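Local structure of cell division control protein 13 (Saccharomyces cerevisiae, 4HCE) at residues B[17-22]-B[103-108]; B[21-26]-B[91-96]; B[26-31]-B[38-43]; B[67-72]-B[123-128]. The protein helps to maintain telomeres in budding yeast, its OB2 domain forming a dimer that is required for productive binding of Stn1. One frame throughout, in Å; residues are numbered along the deposited sequence.

Contact 1 (B[17-22]-B[103-108])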
loop_
_atom_site.group_PDB
_atom_site.type_symbol
_atom_site.label_atom_id
_atom_site.label_comp_id
_atom_site.label_asym_id
_atom_site.label_seq_id
_atom_site.Cartn_x
_atom_site.Cartn_y
_atom_site.Cartn_z
ATOM N N GLU B 17 -7.737 -8.391 15.714
ATOM C CA GLU B 17 -6.576 -8.323 16.604
ATOM C C GLU B 17 -6.488 -7.016 17.368
ATOM O O GLU B 17 -6.780 -5.933 16.835
ATOM C CB GLU B 17 -5.258 -8.549 15.840
ATOM C CG GLU B 17 -5.117 -9.940 15.215
ATOM C CD GLU B 17 -4.855 -11.074 16.227
ATOM O OE1 GLU B 17 -4.460 -10.807 17.382
ATOM O OE2 GLU B 17 -5.048 -12.262 15.864
ATOM N N ARG B 18 -6.045 -7.126 18.618
ATOM C CA ARG B 18 -5.707 -5.958 19.401
ATOM C C ARG B 18 -4.196 -5.755 19.415
ATOM O O ARG B 18 -3.442 -6.640 19.814
ATOM C CB ARG B 18 -6.235 -6.065 20.827
ATOM C CG ARG B 18 -6.004 -4.801 21.653
ATOM C CD ARG B 18 -6.662 -4.919 23.012
ATOM N NE ARG B 18 -8.097 -5.121 22.842
ATOM C CZ ARG B 18 -8.914 -5.621 23.766
ATOM N NH1 ARG B 18 -8.444 -5.970 24.965
ATOM N NH2 ARG B 18 -10.209 -5.760 23.483
ATOM N N LEU B 19 -3.757 -4.589 18.968
ATOM C CA LEU B 19 -2.337 -4.300 18.961
ATOM C C LEU B 19 -2.082 -3.067 19.790
ATOM O O LEU B 19 -2.927 -2.167 19.892
ATOM C CB LEU B 19 -1.806 -4.129 17.522
ATOM C CG LEU B 19 -2.162 -5.230 16.491
ATOM C CD1 LEU B 19 -1.849 -4.784 15.087
ATOM C CD2 LEU B 19 -1.441 -6.545 16.739
ATOM N N GLU B 20 -0.900 -3.034 20.383
ATOM C CA GLU B 20 -0.467 -1.928 21.203
ATOM C C GLU B 20 0.954 -1.555 20.801
ATOM O O GLU B 20 1.768 -2.422 20.461
ATOM C CB GLU B 20 -0.584 -2.255 22.702
ATOM C CG GLU B 20 -0.342 -1.019 23.615
ATOM C CD GLU B 20 1.147 -0.676 23.827
ATOM O OE1 GLU B 20 1.437 0.439 24.317
ATOM O OE2 GLU B 20 2.038 -1.523 23.499
ATOM N N GLY B 21 1.243 -0.254 20.801
ATOM C CA GLY B 21 2.528 0.225 20.317
ATOM C C GLY B 21 2.348 1.633 19.828
ATOM O O GLY B 21 1.772 2.491 20.534
ATOM N N LYS B 22 2.822 1.872 18.609
ATOM C CA LYS B 22 2.800 3.211 18.066
ATOM C C LYS B 22 2.471 3.260 16.583
ATOM O O LYS B 22 2.825 2.358 15.791
ATOM C CB LYS B 22 4.111 3.980 18.411
ATOM C CG LYS B 22 4.049 4.702 19.786
ATOM C CD LYS B 22 4.969 5.916 19.963
ATOM C CE LYS B 22 4.622 7.106 19.094
ATOM N NZ LYS B 22 3.435 7.905 19.552
ATOM N N VAL B 103 -4.905 -0.240 19.251
ATOM C CA VAL B 103 -5.848 -0.351 18.135
ATOM C C VAL B 103 -6.479 -1.747 18.093
ATOM O O VAL B 103 -5.871 -2.750 18.500
ATOM C CB VAL B 103 -5.179 -0.045 16.758
ATOM C CG1 VAL B 103 -4.652 1.381 16.690
ATOM C CG2 VAL B 103 -4.054 -1.022 16.459
ATOM N N GLU B 104 -7.708 -1.815 17.615
ATOM C CA GLU B 104 -8.248 -3.087 17.198
ATOM C C GLU B 104 -8.326 -3.026 15.705
ATOM O O GLU B 104 -8.841 -2.064 15.153
ATOM C CB GLU B 104 -9.615 -3.367 17.803
ATOM C CG GLU B 104 -9.502 -3.979 19.175
ATOM C CD GLU B 104 -10.836 -4.200 19.835
ATOM O OE1 GLU B 104 -10.822 -4.584 21.032
ATOM O OE2 GLU B 104 -11.881 -3.987 19.166
ATOM N N VAL B 105 -7.797 -4.049 15.055
ATOM C CA VAL B 105 -7.801 -4.096 13.605
ATOM C C VAL B 105 -8.593 -5.313 13.168
ATOM O O VAL B 105 -8.651 -6.326 13.888
ATOM C CB VAL B 105 -6.375 -4.080 12.992
ATOM C CG1 VAL B 105 -5.672 -2.773 13.327
ATOM C CG2 VAL B 105 -5.531 -5.260 13.463
ATOM N N GLU B 106 -9.208 -5.197 11.989
ATOM C CA GLU B 106 -10.047 -6.237 11.466
ATOM C C GLU B 106 -9.631 -6.548 10.050
ATOM O O GLU B 106 -9.505 -5.649 9.235
ATOM C CB GLU B 106 -11.508 -5.805 11.487
ATOM C CG GLU B 106 -12.449 -6.933 11.113
ATOM C CD GLU B 106 -13.924 -6.556 11.157
ATOM O OE1 GLU B 106 -14.735 -7.480 10.949
ATOM O OE2 GLU B 106 -14.288 -5.369 11.389
ATOM N N ARG B 107 -9.442 -7.839 9.777
ATOM C CA ARG B 107 -9.057 -8.331 8.482
ATOM C C ARG B 107 -10.320 -8.343 7.608
ATOM O O ARG B 107 -11.284 -9.079 7.900
ATOM C CB ARG B 107 -8.513 -9.763 8.635
ATOM C CG ARG B 107 -7.745 -10.275 7.437
ATOM C CD ARG B 107 -6.499 -9.412 7.276
ATOM N NE ARG B 107 -5.541 -10.025 6.382
ATOM C CZ ARG B 107 -4.460 -9.433 5.900
ATOM N NH1 ARG B 107 -4.167 -8.173 6.209
ATOM N NH2 ARG B 107 -3.671 -10.122 5.102
ATOM N N ILE B 108 -10.314 -7.544 6.543
ATOM C CA ILE B 108 -11.481 -7.439 5.659
ATOM C C ILE B 108 -11.086 -7.759 4.216
ATOM O O ILE B 108 -9.919 -7.665 3.837
ATOM C CB ILE B 108 -12.137 -6.027 5.710
ATOM C CG1 ILE B 108 -11.128 -4.936 5.305
ATOM C CG2 ILE B 108 -12.757 -5.737 7.076
ATOM C CD1 ILE B 108 -11.797 -3.628 4.913
#
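R18 and E104 sit opposite each other as a non-hydrogen-bonded pair of antiparallel strands, and their side chains run side by side in the same direction. CB of R18 starts 4.1 Å from V103 O, and CG, anti to its own backbone N (chi1 -175°), comes slightly nearer that oxygen. The chain bends about CG-CD, chi3 of -60° placing R18 NE 3.3 Å from E104 OE1 in a weak hydrogen bond. R18 NH2 makes the stronger half of the salt bridge, 2.8 Å from the same E104 OE1. That oxygen lies in the guanidinium plane, and the two flat groups are only 10° from coplanar. E104 OE2 has a second partner in N127 ND2. An alanine in place of E104 would probably leave the R18 guanidinium without its countercharge and free to turn, and N127 ND2 without this acceptor. On the other face of the sheet L19 CB packs 4.0 Å from V103 CG2, and L19 CD1 lies 4.1 Å from V105 CG2. Two backbone hydrogen bonds join E17 to V105 and two more join L19 to V103. This pairing of the first and fourth strands is the closure of the five-stranded barrel of an OB fold.

Contact 2 (B[21-26]-B[91-96])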
loop_
_atom_site.group_PDB
_atom_site.type_symbol
_atom_site.label_atom_id
_atom_site.label_comp_id
_atom_site.label_asym_id
_atom_site.label_seq_id
_atom_site.Cartn_x
_atom_site.Cartn_y
_atom_site.Cartn_z
ATOM N N GLY B 21 1.243 -0.254 20.801
ATOM C CA GLY B 21 2.528 0.225 20.317
ATOM C C GLY B 21 2.348 1.633 19.828
ATOM O O GLY B 21 1.772 2.491 20.534
ATOM N N LYS B 22 2.822 1.872 18.609
ATOM C CA LYS B 22 2.800 3.211 18.066
ATOM C C LYS B 22 2.471 3.260 16.583
ATOM O O LYS B 22 2.825 2.358 15.791
ATOM C CB LYS B 22 4.111 3.980 18.411
ATOM C CG LYS B 22 4.049 4.702 19.786
ATOM C CD LYS B 22 4.969 5.916 19.963
ATOM C CE LYS B 22 4.622 7.106 19.094
ATOM N NZ LYS B 22 3.435 7.905 19.552
ATOM N N ILE B 23 1.762 4.309 16.198
ATOM C CA ILE B 23 1.650 4.615 14.784
ATOM C C ILE B 23 2.889 5.400 14.441
ATOM O O ILE B 23 3.163 6.464 15.044
ATOM C CB ILE B 23 0.404 5.431 14.451
ATOM C CG1 ILE B 23 -0.840 4.629 14.828
ATOM C CG2 ILE B 23 0.394 5.804 12.960
ATOM C CD1 ILE B 23 -2.038 5.509 15.043
ATOM N N VAL B 24 3.643 4.848 13.493
ATOM C CA VAL B 24 4.950 5.378 13.160
ATOM C C VAL B 24 4.957 6.019 11.774
ATOM O O VAL B 24 5.986 6.452 11.312
ATOM C CB VAL B 24 6.051 4.295 13.239
ATOM C CG1 VAL B 24 6.271 3.876 14.674
ATOM C CG2 VAL B 24 5.687 3.085 12.385
ATOM N N GLY B 25 3.808 6.080 11.119
ATOM C CA GLY B 25 3.742 6.710 9.807
ATOM C C GLY B 25 2.387 6.587 9.149
ATOM O O GLY B 25 1.539 5.777 9.548
ATOM N N MET B 26 2.184 7.413 8.133
ATOM C CA MET B 26 0.982 7.338 7.342
ATOM C C MET B 26 1.286 7.508 5.864
ATOM O O MET B 26 2.271 8.146 5.473
ATOM C CB MET B 26 -0.102 8.326 7.835
ATOM C CG MET B 26 0.169 9.802 7.615
ATOM S SD MET B 26 -1.033 10.911 8.415
ATOM C CE MET B 26 0.005 12.336 8.645
ATOM N N ASP B 91 -0.533 15.028 14.415
ATOM C CA ASP B 91 -0.665 15.406 15.835
ATOM C C ASP B 91 -1.706 14.531 16.562
ATOM O O ASP B 91 -1.505 14.142 17.712
ATOM C CB ASP B 91 -1.071 16.881 15.992
ATOM C CG ASP B 91 -0.037 17.866 15.437
ATOM O OD1 ASP B 91 1.129 17.493 15.206
ATOM O OD2 ASP B 91 -0.403 19.045 15.225
ATOM N N ILE B 92 -2.820 14.238 15.895
ATOM C CA ILE B 92 -3.880 13.454 16.511
ATOM C C ILE B 92 -3.389 12.040 16.771
ATOM O O ILE B 92 -3.722 11.451 17.783
ATOM C CB ILE B 92 -5.162 13.417 15.638
ATOM C CG1 ILE B 92 -5.842 14.797 15.609
ATOM C CG2 ILE B 92 -6.150 12.342 16.132
ATOM C CD1 ILE B 92 -6.789 14.960 14.427
ATOM N N LEU B 93 -2.613 11.497 15.840
ATOM C CA LEU B 93 -2.086 10.141 15.954
ATOM C C LEU B 93 -0.797 10.083 16.774
ATOM O O LEU B 93 -0.242 8.998 16.991
ATOM C CB LEU B 93 -1.826 9.568 14.563
ATOM C CG LEU B 93 -3.100 9.356 13.748
ATOM C CD1 LEU B 93 -2.730 8.822 12.377
ATOM C CD2 LEU B 93 -4.055 8.432 14.496
ATOM N N LEU B 94 -0.309 11.247 17.193
ATOM C CA LEU B 94 0.862 11.345 18.076
ATOM C C LEU B 94 2.158 10.759 17.485
ATOM O O LEU B 94 2.990 10.194 18.227
ATOM C CB LEU B 94 0.540 10.699 19.436
ATOM C CG LEU B 94 -0.690 11.268 20.143
ATOM C CD1 LEU B 94 -1.314 10.217 21.059
ATOM C CD2 LEU B 94 -0.367 12.543 20.922
ATOM N N LEU B 95 2.331 10.903 16.164
ATOM C CA LEU B 95 3.515 10.381 15.479
ATOM C C LEU B 95 4.812 10.955 16.033
ATOM O O LEU B 95 5.826 10.266 16.035
ATOM C CB LEU B 95 3.480 10.622 13.963
ATOM C CG LEU B 95 2.232 10.300 13.127
ATOM C CD1 LEU B 95 2.533 10.440 11.634
ATOM C CD2 LEU B 95 1.714 8.921 13.436
ATOM N N GLU B 96 4.782 12.200 16.510
ATOM C CA GLU B 96 6.013 12.835 17.012
ATOM C C GLU B 96 6.119 12.842 18.531
ATOM O O GLU B 96 6.986 13.520 19.101
ATOM C CB GLU B 96 6.180 14.249 16.445
ATOM C CG GLU B 96 6.315 14.229 14.934
ATOM C CD GLU B 96 6.416 15.608 14.326
ATOM O OE1 GLU B 96 5.510 16.458 14.544
ATOM O OE2 GLU B 96 7.413 15.827 13.610
HETATM O O HOH W 1 1.638 7.214 17.445
HETATM O O HOH W 2 5.597 7.510 16.063
#
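K22 NZ donates a hydrogen bond to L94 O at 2.7 Å, approaching from above the carbonyl plane, 37° out of it. The lysine chain curls to get there, chi3 (67°) and chi4 (76°) bringing CE and then NZ round to the turn. NZ also donates to a water, 2.9 Å away (water 1), which passes its own protons to I23 O and to L93 O, the latter at 2.6 Å. A second water bridges I23 O and L95 O, so that the carbonyls of L93, L94 and L95 are all tied, directly or through water, to the strand. Beside these polar links the aliphatic groups pack together. L95 CD2 presses on I23 CG2 at 3.4 Å, tighter than usual for two carbons, and on I23 O at 3.3 Å, while I23 CD1 meets L93 CD2 at 3.6 Å. The turn is a Schellman motif, L94 taking a positive phi as the chain leaves helix 86-92, part of the helical connection between the third and fourth strands of the OB fold. Further out, K97 O and D99 O are also hydrogen-bonded to K22 NZ, so that with L94 O and the water four acceptors share its three hydrogens. A leucine in place of K22 would probably leave the carbonyls of L94, K97 and D99, and the bridging water, without this donor and hold the turn less firmly to the strand. F79 and L44 back L93, and M26, whose CE lies 4.3 Å from L95 CD1, leans on S86, I89 and S90 of the helix.

Contact 3 (B[26-31]-B[38-43])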
loop_
_atom_site.group_PDB
_atom_site.type_symbol
_atom_site.label_atom_id
_atom_site.label_comp_id
_atom_site.label_asym_id
_atom_site.label_seq_id
_atom_site.Cartn_x
_atom_site.Cartn_y
_atom_site.Cartn_z
ATOM N N MET B 26 2.184 7.413 8.133
ATOM C CA MET B 26 0.982 7.338 7.342
ATOM C C MET B 26 1.286 7.508 5.864
ATOM O O MET B 26 2.271 8.146 5.473
ATOM C CB MET B 26 -0.102 8.326 7.835
ATOM C CG MET B 26 0.169 9.802 7.615
ATOM S SD MET B 26 -1.033 10.911 8.415
ATOM C CE MET B 26 0.005 12.336 8.645
ATOM N N ASN B 27 0.424 6.901 5.062
ATOM C CA ASN B 27 0.494 6.988 3.628
ATOM C C ASN B 27 -0.887 7.325 3.049
ATOM O O ASN B 27 -1.881 6.640 3.365
ATOM C CB ASN B 27 0.955 5.662 3.072
ATOM C CG ASN B 27 1.622 5.810 1.735
ATOM O OD1 ASN B 27 2.788 6.203 1.663
ATOM N ND2 ASN B 27 0.891 5.511 0.667
ATOM N N PRO B 28 -0.956 8.372 2.201
ATOM C CA PRO B 28 0.172 9.248 1.827
ATOM C C PRO B 28 0.605 10.179 2.978
ATOM O O PRO B 28 -0.232 10.593 3.773
ATOM C CB PRO B 28 -0.391 10.064 0.650
ATOM C CG PRO B 28 -1.871 10.011 0.804
ATOM C CD PRO B 28 -2.186 8.691 1.444
ATOM N N PRO B 29 1.909 10.514 3.058
ATOM C CA PRO B 29 2.405 11.264 4.224
ATOM C C PRO B 29 2.022 12.747 4.213
ATOM O O PRO B 29 2.082 13.409 5.251
ATOM C CB PRO B 29 3.929 11.093 4.138
ATOM C CG PRO B 29 4.215 10.837 2.691
ATOM C CD PRO B 29 2.992 10.167 2.109
ATOM N N GLN B 30 1.626 13.243 3.045
ATOM C CA GLN B 30 1.183 14.618 2.880
ATOM C C GLN B 30 -0.183 14.681 2.194
ATOM O O GLN B 30 -0.440 13.953 1.236
ATOM C CB GLN B 30 2.191 15.383 2.024
ATOM C CG GLN B 30 3.197 16.220 2.781
ATOM C CD GLN B 30 3.777 17.294 1.881
ATOM O OE1 GLN B 30 3.187 18.370 1.713
ATOM N NE2 GLN B 30 4.919 16.994 1.263
ATOM N N PHE B 31 -1.056 15.559 2.674
ATOM C CA PHE B 31 -2.359 15.767 2.026
ATOM C C PHE B 31 -3.026 16.955 2.677
ATOM O O PHE B 31 -2.736 17.265 3.839
ATOM C CB PHE B 31 -3.267 14.511 2.079
ATOM C CG PHE B 31 -3.419 13.904 3.460
ATOM C CD1 PHE B 31 -4.424 14.347 4.334
ATOM C CD2 PHE B 31 -2.563 12.886 3.886
ATOM C CE1 PHE B 31 -4.561 13.783 5.606
ATOM C CE2 PHE B 31 -2.700 12.316 5.151
ATOM C CZ PHE B 31 -3.700 12.775 6.018
ATOM N N LYS B 38 -10.733 10.413 -2.467
ATOM C CA LYS B 38 -11.758 9.861 -3.353
ATOM C C LYS B 38 -11.274 8.539 -3.959
ATOM O O LYS B 38 -11.981 7.528 -3.874
ATOM C CB LYS B 38 -12.168 10.839 -4.460
ATOM C CG LYS B 38 -13.396 10.367 -5.237
ATOM C CD LYS B 38 -13.823 11.371 -6.295
ATOM C CE LYS B 38 -15.006 10.853 -7.096
ATOM N NZ LYS B 38 -15.106 11.580 -8.392
ATOM N N TYR B 39 -10.067 8.565 -4.534
ATOM C CA TYR B 39 -9.446 7.400 -5.194
ATOM C C TYR B 39 -8.344 6.767 -4.334
ATOM O O TYR B 39 -8.244 5.533 -4.225
ATOM C CB TYR B 39 -8.845 7.804 -6.554
ATOM C CG TYR B 39 -9.829 8.450 -7.507
ATOM C CD1 TYR B 39 -10.752 7.678 -8.227
ATOM C CD2 TYR B 39 -9.837 9.832 -7.694
ATOM C CE1 TYR B 39 -11.650 8.269 -9.110
ATOM C CE2 TYR B 39 -10.736 10.429 -8.567
ATOM C CZ TYR B 39 -11.635 9.645 -9.273
ATOM O OH TYR B 39 -12.515 10.250 -10.139
ATOM N N CYS B 40 -7.528 7.635 -3.737
ATOM C CA CYS B 40 -6.468 7.249 -2.835
ATOM C C CYS B 40 -6.987 6.785 -1.475
ATOM O O CYS B 40 -8.038 7.240 -1.017
ATOM C CB CYS B 40 -5.549 8.436 -2.605
ATOM S SG CYS B 40 -3.899 7.889 -2.168
ATOM N N THR B 41 -6.218 5.909 -0.828
ATOM C CA THR B 41 -6.568 5.370 0.488
ATOM C C THR B 41 -5.580 5.818 1.584
ATOM O O THR B 41 -4.377 5.899 1.358
ATOM C CB THR B 41 -6.696 3.834 0.413
ATOM O OG1 THR B 41 -7.782 3.520 -0.469
ATOM C CG2 THR B 41 -6.975 3.221 1.771
ATOM N N LEU B 42 -6.114 6.150 2.752
ATOM C CA LEU B 42 -5.291 6.490 3.888
ATOM C C LEU B 42 -4.861 5.204 4.582
ATOM O O LEU B 42 -5.698 4.357 4.929
ATOM C CB LEU B 42 -6.036 7.428 4.841
ATOM C CG LEU B 42 -5.333 7.829 6.144
ATOM C CD1 LEU B 42 -4.104 8.697 5.869
ATOM C CD2 LEU B 42 -6.330 8.556 7.035
ATOM N N LYS B 43 -3.552 5.066 4.749
ATOM C CA LYS B 43 -2.937 3.917 5.404
ATOM C C LYS B 43 -2.114 4.381 6.597
ATOM O O LYS B 43 -1.438 5.431 6.534
ATOM C CB LYS B 43 -2.032 3.156 4.430
ATOM C CG LYS B 43 -2.790 2.522 3.268
ATOM C CD LYS B 43 -1.880 2.285 2.076
ATOM C CE LYS B 43 -2.583 2.625 0.769
ATOM N NZ LYS B 43 -2.986 1.432 -0.051
#
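N27 O accepts the backbone hydrogen bond of K43 N at 2.7 Å and is also approached by the CA-H of L42, a longer contact. The return bond, from N27 N to K43 O, measures 2.8 Å, its donor tilted 25° from the carbonyl plane. K43 O is met as well by M26 CA at 3.2 Å in a CA-H...O contact. The two bonds make N27 and K43 an antiparallel hydrogen-bonded pair, with their CB atoms 4.1 Å apart on one face of the sheet. Here the first two strands of the OB fold part company and lead into the loop that joins them. The loop departs through a cis peptide bond before P28, whose CD rests 3.6 Å from T41 O and 4.1 Å from C40 SG. C40 holds its sulfur anti to the backbone N (chi1 -154°), and this SG forms a disulfide with C40 of the second subunit, so the proline packs directly against a covalent link of the dimer. Deeper in, L42 CD1 meets F31 CE2 at 3.9 Å, the two side chains crossing at about a right angle, and touches M26 CB more loosely. The F31 ring has P28 O in plane at its edge and F37 edge-to-face against it, while S86 OG accepts from F31 N. K43 also packs against N27 of the second subunit.

Contact 4 (B[67-72]-B[123-128])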
loop_
_atom_site.group_PDB
_atom_site.type_symbol
_atom_site.label_atom_id
_atom_site.label_comp_id
_atom_site.label_asym_id
_atom_site.label_seq_id
_atom_site.Cartn_x
_atom_site.Cartn_y
_atom_site.Cartn_z
ATOM N N ILE B 67 -2.423 -0.441 8.080
ATOM C CA ILE B 67 -3.831 -0.395 8.471
ATOM C C ILE B 67 -4.531 0.608 7.554
ATOM O O ILE B 67 -4.151 1.785 7.501
ATOM C CB ILE B 67 -4.000 0.062 9.927
ATOM C CG1 ILE B 67 -3.172 -0.808 10.894
ATOM C CG2 ILE B 67 -5.474 0.060 10.319
ATOM C CD1 ILE B 67 -3.051 -0.213 12.295
ATOM N N VAL B 68 -5.542 0.136 6.830
ATOM C CA VAL B 68 -6.288 0.992 5.944
ATOM C C VAL B 68 -7.497 1.547 6.668
ATOM O O VAL B 68 -8.160 0.825 7.446
ATOM C CB VAL B 68 -6.674 0.311 4.587
ATOM C CG1 VAL B 68 -5.488 -0.418 3.973
ATOM C CG2 VAL B 68 -7.805 -0.677 4.756
ATOM N N ILE B 69 -7.721 2.849 6.459
ATOM C CA ILE B 69 -8.991 3.532 6.752
ATOM C C ILE B 69 -9.658 3.623 5.380
ATOM O O ILE B 69 -9.303 4.481 4.573
ATOM C CB ILE B 69 -8.796 4.967 7.300
ATOM C CG1 ILE B 69 -7.539 5.080 8.171
ATOM C CG2 ILE B 69 -10.048 5.448 8.035
ATOM C CD1 ILE B 69 -7.634 4.473 9.557
ATOM N N PRO B 70 -10.601 2.717 5.096
ATOM C CA PRO B 70 -11.096 2.459 3.722
ATOM C C PRO B 70 -11.960 3.524 2.998
ATOM O O PRO B 70 -11.954 3.566 1.759
ATOM C CB PRO B 70 -11.869 1.136 3.844
ATOM C CG PRO B 70 -12.016 0.852 5.302
ATOM C CD PRO B 70 -11.197 1.821 6.111
ATOM N N THR B 71 -12.704 4.359 3.718
ATOM C CA THR B 71 -13.557 5.359 3.044
ATOM C C THR B 71 -13.315 6.753 3.644
ATOM O O THR B 71 -12.856 6.876 4.789
ATOM C CB THR B 71 -15.061 5.015 3.209
ATOM O OG1 THR B 71 -15.359 4.962 4.606
ATOM C CG2 THR B 71 -15.415 3.664 2.586
ATOM N N ARG B 72 -13.624 7.796 2.875
ATOM C CA ARG B 72 -13.620 9.183 3.395
ATOM C C ARG B 72 -14.529 9.399 4.615
ATOM O O ARG B 72 -14.193 10.148 5.530
ATOM C CB ARG B 72 -13.996 10.164 2.295
ATOM C CG ARG B 72 -12.903 10.325 1.247
ATOM C CD ARG B 72 -13.403 11.165 0.096
ATOM N NE ARG B 72 -14.447 10.446 -0.632
ATOM C CZ ARG B 72 -15.077 10.927 -1.695
ATOM N NH1 ARG B 72 -14.779 12.132 -2.152
ATOM N NH2 ARG B 72 -16.003 10.202 -2.300
ATOM N N TRP B 123 -5.854 -5.111 6.609
ATOM C CA TRP B 123 -6.269 -4.732 7.938
ATOM C C TRP B 123 -6.984 -3.405 7.899
ATOM O O TRP B 123 -6.466 -2.419 7.364
ATOM C CB TRP B 123 -5.043 -4.630 8.850
ATOM C CG TRP B 123 -4.458 -5.975 9.180
ATOM C CD1 TRP B 123 -3.243 -6.508 8.759
ATOM C CD2 TRP B 123 -5.072 -7.025 10.008
ATOM N NE1 TRP B 123 -3.062 -7.776 9.264
ATOM C CE2 TRP B 123 -4.110 -8.138 10.041
ATOM C CE3 TRP B 123 -6.258 -7.141 10.707
ATOM C CZ2 TRP B 123 -4.367 -9.309 10.741
ATOM C CZ3 TRP B 123 -6.500 -8.317 11.418
ATOM C CH2 TRP B 123 -5.588 -9.382 11.417
ATOM N N SER B 124 -8.180 -3.339 8.462
ATOM C CA SER B 124 -8.815 -2.042 8.604
ATOM C C SER B 124 -8.975 -1.632 10.055
ATOM O O SER B 124 -9.062 -2.483 10.924
ATOM C CB SER B 124 -10.172 -2.023 7.925
ATOM O OG SER B 124 -11.018 -2.884 8.636
ATOM N N LEU B 125 -9.046 -0.328 10.301
ATOM C CA LEU B 125 -9.122 0.180 11.650
ATOM C C LEU B 125 -10.494 -0.008 12.259
ATOM O O LEU B 125 -11.441 0.658 11.875
ATOM C CB LEU B 125 -8.758 1.670 11.687
ATOM C CG LEU B 125 -8.601 2.290 13.073
ATOM C CD1 LEU B 125 -8.212 1.229 14.105
ATOM C CD2 LEU B 125 -7.536 3.364 13.002
ATOM N N LYS B 126 -10.600 -0.934 13.207
ATOM C CA LYS B 126 -11.849 -1.145 13.922
ATOM C C LYS B 126 -12.007 -0.133 15.064
ATOM O O LYS B 126 -13.022 0.538 15.176
ATOM C CB LYS B 126 -11.947 -2.556 14.473
ATOM C CG LYS B 126 -13.346 -2.932 14.904
ATOM C CD LYS B 126 -13.412 -4.409 15.260
ATOM C CE LYS B 126 -14.858 -4.882 15.247
ATOM N NZ LYS B 126 -15.443 -4.788 16.605
ATOM N N ASN B 127 -11.009 -0.074 15.934
ATOM C CA ASN B 127 -11.009 0.843 17.060
ATOM C C ASN B 127 -9.632 1.405 17.268
ATOM O O ASN B 127 -8.640 0.775 16.912
ATOM C CB ASN B 127 -11.451 0.139 18.333
ATOM C CG ASN B 127 -12.930 -0.110 18.351
ATOM O OD1 ASN B 127 -13.735 0.818 18.180
ATOM N ND2 ASN B 127 -13.310 -1.369 18.540
ATOM N N ILE B 128 -9.591 2.586 17.866
ATOM C CA ILE B 128 -8.336 3.244 18.205
ATOM C C ILE B 128 -8.495 4.048 19.479
ATOM O O ILE B 128 -9.446 4.826 19.651
ATOM C CB ILE B 128 -7.786 4.164 17.079
ATOM C CG1 ILE B 128 -6.443 4.818 17.502
ATOM C CG2 ILE B 128 -8.810 5.227 16.690
ATOM C CD1 ILE B 128 -5.536 5.188 16.341
#
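V68 and S124 pair in parallel, in a sheet whose other neighbouring strands all run antiparallel, and the short segments diverge steeply, with 66° between their directions. Two backbone bonds from V68 embrace S124. V68 N donates to W123 O at 2.8 Å, and L125 N donates to V68 O at 3.2 Å, tilted 24° from the carbonyl plane. Between them S124 CA brings its hydrogen towards V68 O. V68 CG2, in the crowded position between its backbone N and carbonyl carbon, reaches within 3.4 Å of W123 O. On the other face I67 CG2 lies against L125, 3.6 Å from its backbone N and 3.9 Å from its CB. I69 and L125 lie side by side, pointing the same way, and I69 CD1 touches L125 CD2 at 3.6 Å. Past L125, K126 and N127 both face E104 in a classic beta bulge. The parallel step is the one expected between the third and fifth strands of an OB fold. Strand 101-110 flanks the far edge of 123-128, where S124 OG is bonded to E106 O and W123 makes a cation-pi contact with R107. Strand 42-47 borders 67-69 on its other edge, and helix 72-79, which T71 caps at its N-terminus, lays R74, I75 and L78 against I69, with R74 NH2 bonded to L125 O.

Contacts 1, 3 and 4 are pairings of barrel strands, and contact 2 packs the turn after helix 86-92 on the same first strand. Contacts 1, 2 and 3 draw successively on strand 16-27, contacts 1 and 2 sharing G21 and K22 and contacts 2 and 3 sharing M26. Contacts 1 and 3 lie on opposite sides of the chain's centre, their own centres about 19 Å apart. Contact 4 links contacts 1 and 3 through the sheet: its centre is about 10 Å from that of contact 1, where E106 O and S124 N are 2.8 Å apart, and about 12 Å from that of contact 3, where L42 O stands 3.0 Å from I69 N. I128 CD1 also packs 3.7 Å from I23 CD1 of contact 2. Contact 3 carries the intersubunit disulfide, whereas contact 4 touches no other chain of the assembly.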